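Local coordinates for protein synaptotagmin-4 (Rattus norvegicus, PDB 1W15) that takes part in the mobility of neuronal dense core vesicles through the motor KIF1A, as a synaptotagmin family member that does not bind calcium, at residues Glu18-Leu23 and Val35-Arg40; Thr29-Val34 and Leu85-Ile90; Ser99-Val104 and Ile116-Leu121. All blocks are in the same frame, centred on the assembly; numbering follows the deposited sequence.

Contact 1 of 3, residues Glu18-Leu23 and Val35-Arg40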
loop_
_atom_site.group_PDB
_atom_site.type_symbol
_atom_site.label_atom_id
_atom_site.label_comp_id
_atom_site.label_asym_id
_atom_site.label_seq_id
_atom_site.Cartn_x
_atom_site.Cartn_y
_atom_site.Cartn_z
ATOM N N GLU A 18 -6.491 16.169 9.597
ATOM C CA GLU A 18 -6.495 14.732 9.913
ATOM C C GLU A 18 -5.409 14.003 9.151
ATOM O O GLU A 18 -5.011 14.433 8.068
ATOM C CB GLU A 18 -7.802 14.093 9.463
ATOM C CG GLU A 18 -9.057 14.482 10.212
ATOM C CD GLU A 18 -10.279 13.865 9.552
ATOM O OE1 GLU A 18 -10.457 12.645 9.652
ATOM O OE2 GLU A 18 -11.040 14.608 8.939
ATOM N N LEU A 19 -4.979 12.861 9.691
ATOM C CA LEU A 19 -3.869 12.103 9.136
ATOM C C LEU A 19 -4.247 10.633 9.147
ATOM O O LEU A 19 -4.770 10.121 10.155
ATOM C CB LEU A 19 -2.589 12.290 9.956
ATOM C CG LEU A 19 -1.330 11.607 9.379
ATOM C CD1 LEU A 19 -0.909 12.295 8.074
ATOM C CD2 LEU A 19 -0.133 11.596 10.389
ATOM N N LEU A 20 -4.096 10.000 7.990
ATOM C CA LEU A 20 -4.461 8.579 7.845
ATOM C C LEU A 20 -3.166 7.762 7.890
ATOM O O LEU A 20 -2.225 7.999 7.083
ATOM C CB LEU A 20 -5.174 8.383 6.494
ATOM C CG LEU A 20 -5.521 6.947 6.119
ATOM C CD1 LEU A 20 -6.551 6.336 7.094
ATOM C CD2 LEU A 20 -6.077 6.944 4.638
ATOM N N VAL A 21 -3.095 6.807 8.829
ATOM C CA VAL A 21 -1.846 6.049 9.006
ATOM C C VAL A 21 -2.209 4.573 9.176
ATOM O O VAL A 21 -3.340 4.274 9.575
ATOM C CB VAL A 21 -0.967 6.524 10.193
ATOM C CG1 VAL A 21 -0.425 7.974 9.950
ATOM C CG2 VAL A 21 -1.703 6.381 11.561
ATOM N N SER A 22 -1.312 3.682 8.762
ATOM C CA SER A 22 -1.564 2.243 8.948
ATOM C C SER A 22 -0.341 1.659 9.624
ATOM O O SER A 22 0.797 2.057 9.282
ATOM C CB SER A 22 -1.794 1.557 7.577
ATOM O OG SER A 22 -2.092 0.191 7.738
ATOM N N LEU A 23 -0.530 0.750 10.591
ATOM C CA LEU A 23 0.616 0.169 11.288
ATOM C C LEU A 23 0.407 -1.332 11.381
ATOM O O LEU A 23 -0.755 -1.775 11.364
ATOM C CB LEU A 23 0.767 0.754 12.705
ATOM C CG LEU A 23 1.325 2.215 12.841
ATOM C CD1 LEU A 23 0.235 3.199 12.668
ATOM C CD2 LEU A 23 2.010 2.400 14.212
ATOM N N VAL A 35 2.857 3.109 7.794
ATOM C CA VAL A 35 2.592 3.729 6.499
ATOM C C VAL A 35 1.940 5.077 6.768
ATOM O O VAL A 35 0.879 5.185 7.391
ATOM C CB VAL A 35 1.643 2.884 5.584
ATOM C CG1 VAL A 35 1.552 3.516 4.155
ATOM C CG2 VAL A 35 2.130 1.412 5.532
ATOM N N VAL A 36 2.560 6.117 6.251
ATOM C CA VAL A 36 1.909 7.442 6.270
ATOM C C VAL A 36 1.156 7.543 4.928
ATOM O O VAL A 36 1.789 7.556 3.830
ATOM C CB VAL A 36 2.946 8.609 6.377
ATOM C CG1 VAL A 36 2.202 9.954 6.374
ATOM C CG2 VAL A 36 3.775 8.478 7.712
ATOM N N LEU A 37 -0.177 7.586 5.003
ATOM C CA LEU A 37 -0.973 7.418 3.804
ATOM C C LEU A 37 -1.324 8.798 3.239
ATOM O O LEU A 37 -0.874 9.132 2.134
ATOM C CB LEU A 37 -2.220 6.577 4.084
ATOM C CG LEU A 37 -1.796 5.107 4.293
ATOM C CD1 LEU A 37 -2.719 4.300 5.224
ATOM C CD2 LEU A 37 -1.786 4.458 2.887
ATOM N N LYS A 38 -2.103 9.587 3.984
ATOM C CA LYS A 38 -2.646 10.870 3.453
ATOM C C LYS A 38 -2.942 11.798 4.607
ATOM O O LYS A 38 -3.164 11.361 5.723
ATOM C CB LYS A 38 -4.021 10.691 2.770
ATOM C CG LYS A 38 -4.283 9.488 2.026
ATOM C CD LYS A 38 -5.700 9.551 1.393
ATOM C CE LYS A 38 -5.884 8.316 0.494
ATOM N NZ LYS A 38 -7.174 8.318 -0.318
ATOM N N ALA A 39 -2.949 13.091 4.343
ATOM C CA ALA A 39 -3.514 14.052 5.296
ATOM C C ALA A 39 -4.643 14.790 4.565
ATOM O O ALA A 39 -4.624 14.908 3.328
ATOM C CB ALA A 39 -2.425 15.054 5.730
ATOM N N ARG A 40 -5.595 15.339 5.314
ATOM C CA ARG A 40 -6.639 16.162 4.732
ATOM C C ARG A 40 -7.091 17.238 5.714
ATOM O O ARG A 40 -6.836 17.134 6.938
ATOM C CB ARG A 40 -7.842 15.300 4.301
ATOM C CG ARG A 40 -8.659 14.761 5.456
ATOM C CD ARG A 40 -9.723 13.727 5.067
ATOM N NE ARG A 40 -10.320 13.060 6.233
ATOM C CZ ARG A 40 -11.114 11.982 6.159
ATOM N NH1 ARG A 40 -11.423 11.447 4.974
ATOM N NH2 ARG A 40 -11.622 11.451 7.266
#

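Contact 2 of 3, residues Thr29-Val34 and Leu85-Ile90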
loop_
_atom_site.group_PDB
_atom_site.type_symbol
_atom_site.label_atom_id
_atom_site.label_comp_id
_atom_site.label_asym_id
_atom_site.label_seq_id
_atom_site.Cartn_x
_atom_site.Cartn_y
_atom_site.Cartn_z
ATOM N N THR A 29 9.167 -10.997 14.841
ATOM C CA THR A 29 10.462 -10.434 14.346
ATOM C C THR A 29 10.829 -9.035 14.869
ATOM O O THR A 29 11.805 -8.452 14.430
ATOM C CB THR A 29 10.545 -10.391 12.869
ATOM O OG1 THR A 29 9.445 -9.596 12.361
ATOM C CG2 THR A 29 10.398 -11.797 12.296
ATOM N N ASN A 30 10.066 -8.531 15.820
ATOM C CA ASN A 30 10.369 -7.226 16.409
ATOM C C ASN A 30 10.575 -6.143 15.351
ATOM O O ASN A 30 11.592 -5.446 15.370
ATOM C CB ASN A 30 11.635 -7.359 17.251
ATOM C CG ASN A 30 11.613 -8.600 18.088
ATOM O OD1 ASN A 30 10.676 -8.820 18.905
ATOM N ND2 ASN A 30 12.621 -9.448 17.883
ATOM N N THR A 31 9.659 -6.044 14.395
ATOM C CA THR A 31 9.661 -4.871 13.494
ATOM C C THR A 31 8.274 -4.310 13.530
ATOM O O THR A 31 7.312 -5.013 13.873
ATOM C CB THR A 31 10.050 -5.146 12.012
ATOM O OG1 THR A 31 9.369 -6.294 11.559
ATOM C CG2 THR A 31 11.577 -5.438 11.803
ATOM N N LEU A 32 8.159 -3.023 13.202
ATOM C CA LEU A 32 6.857 -2.390 13.181
ATOM C C LEU A 32 6.857 -1.664 11.861
ATOM O O LEU A 32 7.785 -0.881 11.579
ATOM C CB LEU A 32 6.766 -1.361 14.314
ATOM C CG LEU A 32 5.522 -0.473 14.381
ATOM C CD1 LEU A 32 4.207 -1.255 14.769
ATOM C CD2 LEU A 32 5.814 0.670 15.392
ATOM N N THR A 33 5.838 -1.892 11.046
ATOM C CA THR A 33 5.785 -1.168 9.783
ATOM C C THR A 33 4.754 -0.065 9.911
ATOM O O THR A 33 3.669 -0.265 10.472
ATOM C CB THR A 33 5.524 -2.125 8.603
ATOM O OG1 THR A 33 4.142 -2.467 8.548
ATOM C CG2 THR A 33 6.230 -3.472 8.897
ATOM N N VAL A 34 5.107 1.120 9.427
ATOM C CA VAL A 34 4.252 2.287 9.599
ATOM C C VAL A 34 4.091 2.894 8.203
ATOM O O VAL A 34 5.100 3.198 7.535
ATOM C CB VAL A 34 4.931 3.338 10.545
ATOM C CG1 VAL A 34 4.116 4.628 10.606
ATOM C CG2 VAL A 34 5.177 2.777 12.018
ATOM N N LEU A 85 5.768 3.882 3.144
ATOM C CA LEU A 85 5.920 2.822 4.160
ATOM C C LEU A 85 7.338 2.877 4.740
ATOM O O LEU A 85 8.358 2.979 3.983
ATOM C CB LEU A 85 5.603 1.458 3.577
ATOM C CG LEU A 85 5.666 0.216 4.510
ATOM C CD1 LEU A 85 4.637 -0.836 3.955
ATOM C CD2 LEU A 85 7.084 -0.378 4.595
ATOM N N PHE A 86 7.395 2.781 6.076
ATOM C CA PHE A 86 8.657 2.691 6.795
ATOM C C PHE A 86 8.686 1.449 7.637
ATOM O O PHE A 86 7.629 0.998 8.155
ATOM C CB PHE A 86 8.843 3.889 7.729
ATOM C CG PHE A 86 8.745 5.236 7.003
ATOM C CD1 PHE A 86 9.771 5.660 6.159
ATOM C CD2 PHE A 86 7.627 6.065 7.208
ATOM C CE1 PHE A 86 9.689 6.911 5.480
ATOM C CE2 PHE A 86 7.543 7.350 6.517
ATOM C CZ PHE A 86 8.569 7.727 5.666
ATOM N N VAL A 87 9.887 0.930 7.812
ATOM C CA VAL A 87 10.080 -0.252 8.666
ATOM C C VAL A 87 10.930 0.166 9.874
ATOM O O VAL A 87 12.061 0.663 9.695
ATOM C CB VAL A 87 10.774 -1.412 7.863
ATOM C CG1 VAL A 87 11.086 -2.650 8.749
ATOM C CG2 VAL A 87 9.904 -1.816 6.735
ATOM N N PHE A 88 10.410 -0.074 11.093
ATOM C CA PHE A 88 11.178 0.207 12.332
ATOM C C PHE A 88 11.596 -1.072 12.996
ATOM O O PHE A 88 10.802 -1.981 13.121
ATOM C CB PHE A 88 10.343 0.979 13.333
ATOM C CG PHE A 88 10.111 2.395 12.954
ATOM C CD1 PHE A 88 11.141 3.341 13.056
ATOM C CD2 PHE A 88 8.848 2.815 12.540
ATOM C CE1 PHE A 88 10.924 4.692 12.747
ATOM C CE2 PHE A 88 8.619 4.166 12.199
ATOM C CZ PHE A 88 9.677 5.111 12.311
ATOM N N ASP A 89 12.847 -1.137 13.415
ATOM C CA ASP A 89 13.315 -2.193 14.357
ATOM C C ASP A 89 12.853 -1.909 15.791
ATOM O O ASP A 89 12.943 -0.776 16.258
ATOM C CB ASP A 89 14.846 -2.221 14.349
ATOM C CG ASP A 89 15.411 -2.728 13.034
ATOM O OD1 ASP A 89 14.836 -3.664 12.441
ATOM O OD2 ASP A 89 16.442 -2.255 12.514
ATOM N N ILE A 90 12.339 -2.908 16.490
ATOM C CA ILE A 90 11.870 -2.725 17.843
ATOM C C ILE A 90 12.903 -3.461 18.683
ATOM O O ILE A 90 13.108 -4.658 18.499
ATOM C CB ILE A 90 10.421 -3.321 18.040
ATOM C CG1 ILE A 90 9.416 -2.648 17.099
ATOM C CG2 ILE A 90 9.974 -3.247 19.509
ATOM C CD1 ILE A 90 9.266 -1.097 17.280
HETATM O O HOH W 1 14.025 -5.787 14.493
#

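Contact 3 of 3, residues Ser99-Val104 and Ile116-Leu121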
loop_
_atom_site.group_PDB
_atom_site.type_symbol
_atom_site.label_atom_id
_atom_site.label_comp_id
_atom_site.label_asym_id
_atom_site.label_seq_id
_atom_site.Cartn_x
_atom_site.Cartn_y
_atom_site.Cartn_z
ATOM N N SER A 99 6.461 4.136 21.540
ATOM C CA SER A 99 5.436 5.014 21.030
ATOM C C SER A 99 5.924 5.607 19.707
ATOM O O SER A 99 7.121 5.595 19.448
ATOM C CB SER A 99 5.117 6.089 22.046
ATOM O OG SER A 99 6.261 6.869 22.285
ATOM N N VAL A 100 4.992 6.115 18.897
ATOM C CA VAL A 100 5.302 6.646 17.558
ATOM C C VAL A 100 4.695 8.058 17.503
ATOM O O VAL A 100 3.550 8.251 17.918
ATOM C CB VAL A 100 4.697 5.789 16.420
ATOM C CG1 VAL A 100 5.074 6.342 15.010
ATOM C CG2 VAL A 100 5.142 4.286 16.541
ATOM N N GLU A 101 5.483 9.014 17.040
ATOM C CA GLU A 101 5.048 10.404 17.013
ATOM C C GLU A 101 5.048 10.789 15.556
ATOM O O GLU A 101 6.084 10.667 14.904
ATOM C CB GLU A 101 6.051 11.269 17.784
ATOM C CG GLU A 101 5.748 12.774 17.812
ATOM C CD GLU A 101 6.904 13.569 18.491
ATOM O OE1 GLU A 101 8.086 13.318 18.174
ATOM O OE2 GLU A 101 6.632 14.458 19.337
ATOM N N PHE A 102 3.926 11.317 15.065
ATOM C CA PHE A 102 3.813 11.830 13.693
ATOM C C PHE A 102 3.690 13.352 13.760
ATOM O O PHE A 102 2.855 13.890 14.554
ATOM C CB PHE A 102 2.550 11.300 13.010
ATOM C CG PHE A 102 2.494 9.817 12.891
ATOM C CD1 PHE A 102 1.950 9.039 13.937
ATOM C CD2 PHE A 102 2.937 9.182 11.710
ATOM C CE1 PHE A 102 1.904 7.656 13.824
ATOM C CE2 PHE A 102 2.877 7.780 11.598
ATOM C CZ PHE A 102 2.359 7.031 12.631
ATOM N N LEU A 103 4.505 14.030 12.956
ATOM C CA LEU A 103 4.478 15.481 12.855
ATOM C C LEU A 103 4.222 15.844 11.402
ATOM O O LEU A 103 4.977 15.437 10.524
ATOM C CB LEU A 103 5.832 16.073 13.318
ATOM C CG LEU A 103 6.186 15.540 14.730
ATOM C CD1 LEU A 103 7.636 15.312 14.852
ATOM C CD2 LEU A 103 5.601 16.420 15.805
ATOM N N VAL A 104 3.147 16.592 11.167
ATOM C CA VAL A 104 2.870 17.177 9.872
ATOM C C VAL A 104 3.450 18.614 9.900
ATOM O O VAL A 104 3.042 19.424 10.746
ATOM C CB VAL A 104 1.350 17.187 9.558
ATOM C CG1 VAL A 104 1.133 17.758 8.131
ATOM C CG2 VAL A 104 0.704 15.732 9.717
ATOM N N ILE A 116 2.397 21.691 11.686
ATOM C CA ILE A 116 0.998 21.955 11.357
ATOM C C ILE A 116 0.108 21.169 12.337
ATOM O O ILE A 116 -0.946 21.656 12.792
ATOM C CB ILE A 116 0.699 21.450 9.921
ATOM C CG1 ILE A 116 1.406 22.280 8.848
ATOM C CG2 ILE A 116 -0.818 21.394 9.642
ATOM C CD1 ILE A 116 1.271 21.616 7.428
ATOM N N GLY A 117 0.544 19.963 12.667
ATOM C CA GLY A 117 -0.200 19.142 13.625
ATOM C C GLY A 117 0.600 17.969 14.083
ATOM O O GLY A 117 1.603 17.597 13.458
ATOM N N ARG A 118 0.149 17.364 15.169
ATOM C CA ARG A 118 0.881 16.244 15.729
ATOM C C ARG A 118 -0.078 15.128 16.125
ATOM O O ARG A 118 -1.194 15.389 16.558
ATOM C CB ARG A 118 1.602 16.764 16.994
ATOM C CG ARG A 118 2.368 15.744 17.820
ATOM C CD ARG A 118 3.342 16.513 18.848
ATOM N NE ARG A 118 4.058 15.587 19.718
ATOM C CZ ARG A 118 3.564 15.080 20.841
ATOM N NH1 ARG A 118 2.334 15.407 21.273
ATOM N NH2 ARG A 118 4.307 14.236 21.548
ATOM N N LEU A 119 0.430 13.905 16.094
ATOM C CA LEU A 119 -0.342 12.718 16.462
ATOM C C LEU A 119 0.590 11.759 17.180
ATOM O O LEU A 119 1.703 11.481 16.682
ATOM C CB LEU A 119 -0.906 12.053 15.188
ATOM C CG LEU A 119 -1.487 10.634 15.411
ATOM C CD1 LEU A 119 -2.751 10.701 16.362
ATOM C CD2 LEU A 119 -1.723 9.905 14.107
ATOM N N VAL A 120 0.170 11.274 18.341
ATOM C CA VAL A 120 0.968 10.288 19.057
ATOM C C VAL A 120 0.197 8.964 19.240
ATOM O O VAL A 120 -0.952 8.987 19.658
ATOM C CB VAL A 120 1.439 10.815 20.423
ATOM C CG1 VAL A 120 2.136 9.732 21.248
ATOM C CG2 VAL A 120 2.386 12.004 20.225
ATOM N N LEU A 121 0.856 7.831 18.973
ATOM C CA LEU A 121 0.252 6.535 19.269
ATOM C C LEU A 121 1.133 5.827 20.264
ATOM O O LEU A 121 2.343 5.782 20.077
ATOM C CB LEU A 121 0.144 5.669 18.024
ATOM C CG LEU A 121 -0.494 6.118 16.691
ATOM C CD1 LEU A 121 -0.770 4.906 15.795
ATOM C CD2 LEU A 121 -1.706 7.024 16.765
#

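Contact 1 of 3, residues Glu18-Leu23 and Val35-Arg40
The guanidinium of Arg40 turns its edge to the carboxylate of Glu18, while Trp147 on strand 144-149 makes a cation-pi contact with the same group. Carboxylate and guanidinium planes stand 63° apart. Arg40 NH2 reaches Glu18 OE1 at 2.9 Å; the oxygen lies close to the guanidinium plane but is met from above its own carboxylate plane. Arg40 NE adds a weak bond of 3.2 Å to Glu18 OE2. The arginine accepts the crowded position for CG, between backbone N and carbonyl carbon (chi1 72°), and runs extended to NE beside the glutamate. An alanine here, lacking the guanidinium, would probably leave the Glu18 carboxylate less well held and loosen this end of the hairpin against Trp147. Further along the same face, Leu20 CG lies obliquely across Leu37 CB at 3.9 Å, and Leu37 CD1 touches Ser22 CB at 3.7 Å. On the other face Leu19 CD1 leans against Ala39 CB, 3.9 Å away. Leu20 O takes Leu37 N at 2.9 Å, nearly along its C=O axis, and Lys38 N only weakly at 3.5 Å. Two residues thus face one: a classic beta bulge, set in the antiparallel hairpin of strands 18-26 and 31-40 in the C2B sandwich.

Contact 2 of 3, residues Thr29-Val34 and Leu85-Ile90
Phe88 can be followed outward from its backbone. Its CB sits 3.6 Å from Leu32 O, the carbonyl that also receives Phe88 N in this antiparallel hydrogen-bonded pair. With CG anti to the carbonyl carbon (chi1 -72°), the ring swings along strand 31-34 toward Val34. CD2 and CE2 then both meet Val34 CG2, each at 3.7 Å, and that methyl lies in the ring plane, so the valine abuts an edge of the phenyl group and covers neither face. Ser67 and Lys69 of strand 64-70 pack against the ring as well. Strands 31-40 and 80-89 are neighbours in one sheet of the C2 beta-sandwich, 80-89 being one of its two outermost strands within this chain. At the end of the pairing, Ile90 CD1 rests on Leu32 CB at 3.9 Å, and Ile90 N bonds Asn30 O at 2.9 Å from above the carbonyl plane. Asn30, with positive phi (51°), and Thr31 both face Gln26, a G1 beta bulge at the hairpin turn. A water joins Asn30 O, 2.6 Å away, to Asp89 OD1. On the face of Thr31 and Thr33, Val87 CG1 comes alongside Thr31 CG2, and Leu20 of a neighbouring subunit packs on Leu85 and Val87.

Contact 3 of 3, residues Ser99-Val104 and Ile116-Leu121
Glu101 and Arg118 meet through one oxygen and two nitrogens. Arg118 presents its guanidinium side-on, with NE 2.8 Å from Glu101 OE2 on the anti lone pair of that oxygen. NH2 approaches the same OE2 at 3.2 Å, but from above the carboxylate plane. Both bonds lie in the guanidinium plane, and the two flat groups stand almost perpendicular, 82° apart. Val120 CG2 lies over the rim of one guanidinium face, 3.1 Å above the plane of Arg118, while Leu103 CD2 runs alongside the aliphatic part and touches Arg118 CD at 3.8 Å. The arginine chain is extended from CG to NE, and the last torsion (chi4 -84°) turns the guanidinium plane so that the N-H of NE and NH2 both face Glu101 OE2.

On the opposite face of the sheet the contact is apolar. Leu119 O and Leu121 CG meet the Phe102 ring at its edge, Leu121 CG 4.0 Å from Phe102 CE1, while Leu119 CD2 lies beside Phe102 CD1 at 3.8 Å. Toward the hairpin's connecting end, Val104 O accepts both Gly117 N and Ile116 N, the latter at a notably short 2.5 Å from Val104 O. Ile116 and Gly117 therefore both face Val104 in a classic beta bulge, just before the point where Asp106, and the following Ser107 and Glu108, join Asp52 around a calcium ion seen in this crystal.

Further out, strand 53-61 positions the glutamate. Tyr60 OH and Asn58 ND2 both hydrogen-bond Glu101 OE1, and Leu103 leans on Asn58. With one carboxylate oxygen held by two arginine nitrogens and the other by a hydroxyl and an amide, the rotation of the group is largely fixed, and Glu101 is likely to stay ionised.

In the fold
Contacts 1 and 2 belong to one sheet and share strand 31-40, which lies between strands 18-26 and 80-89; contact 3 lies in the facing sheet. Contact 1 is the most buried, whereas contacts 2 and 3 are only partly so. Phe102 is prominent where the sheets meet, packing on Val21 and Val36 of contact 1 and on Val34 of contact 2; Leu32 on Val100 and Leu23 on Leu121 add to it. Chemistry follows place: apolar groups fill the interior between the sheets, and salt bridges in contacts 1 and 3 sit on faces turned away from it. Contact 2 has no such ion pair, but a water bridging Asn30 and Asp89.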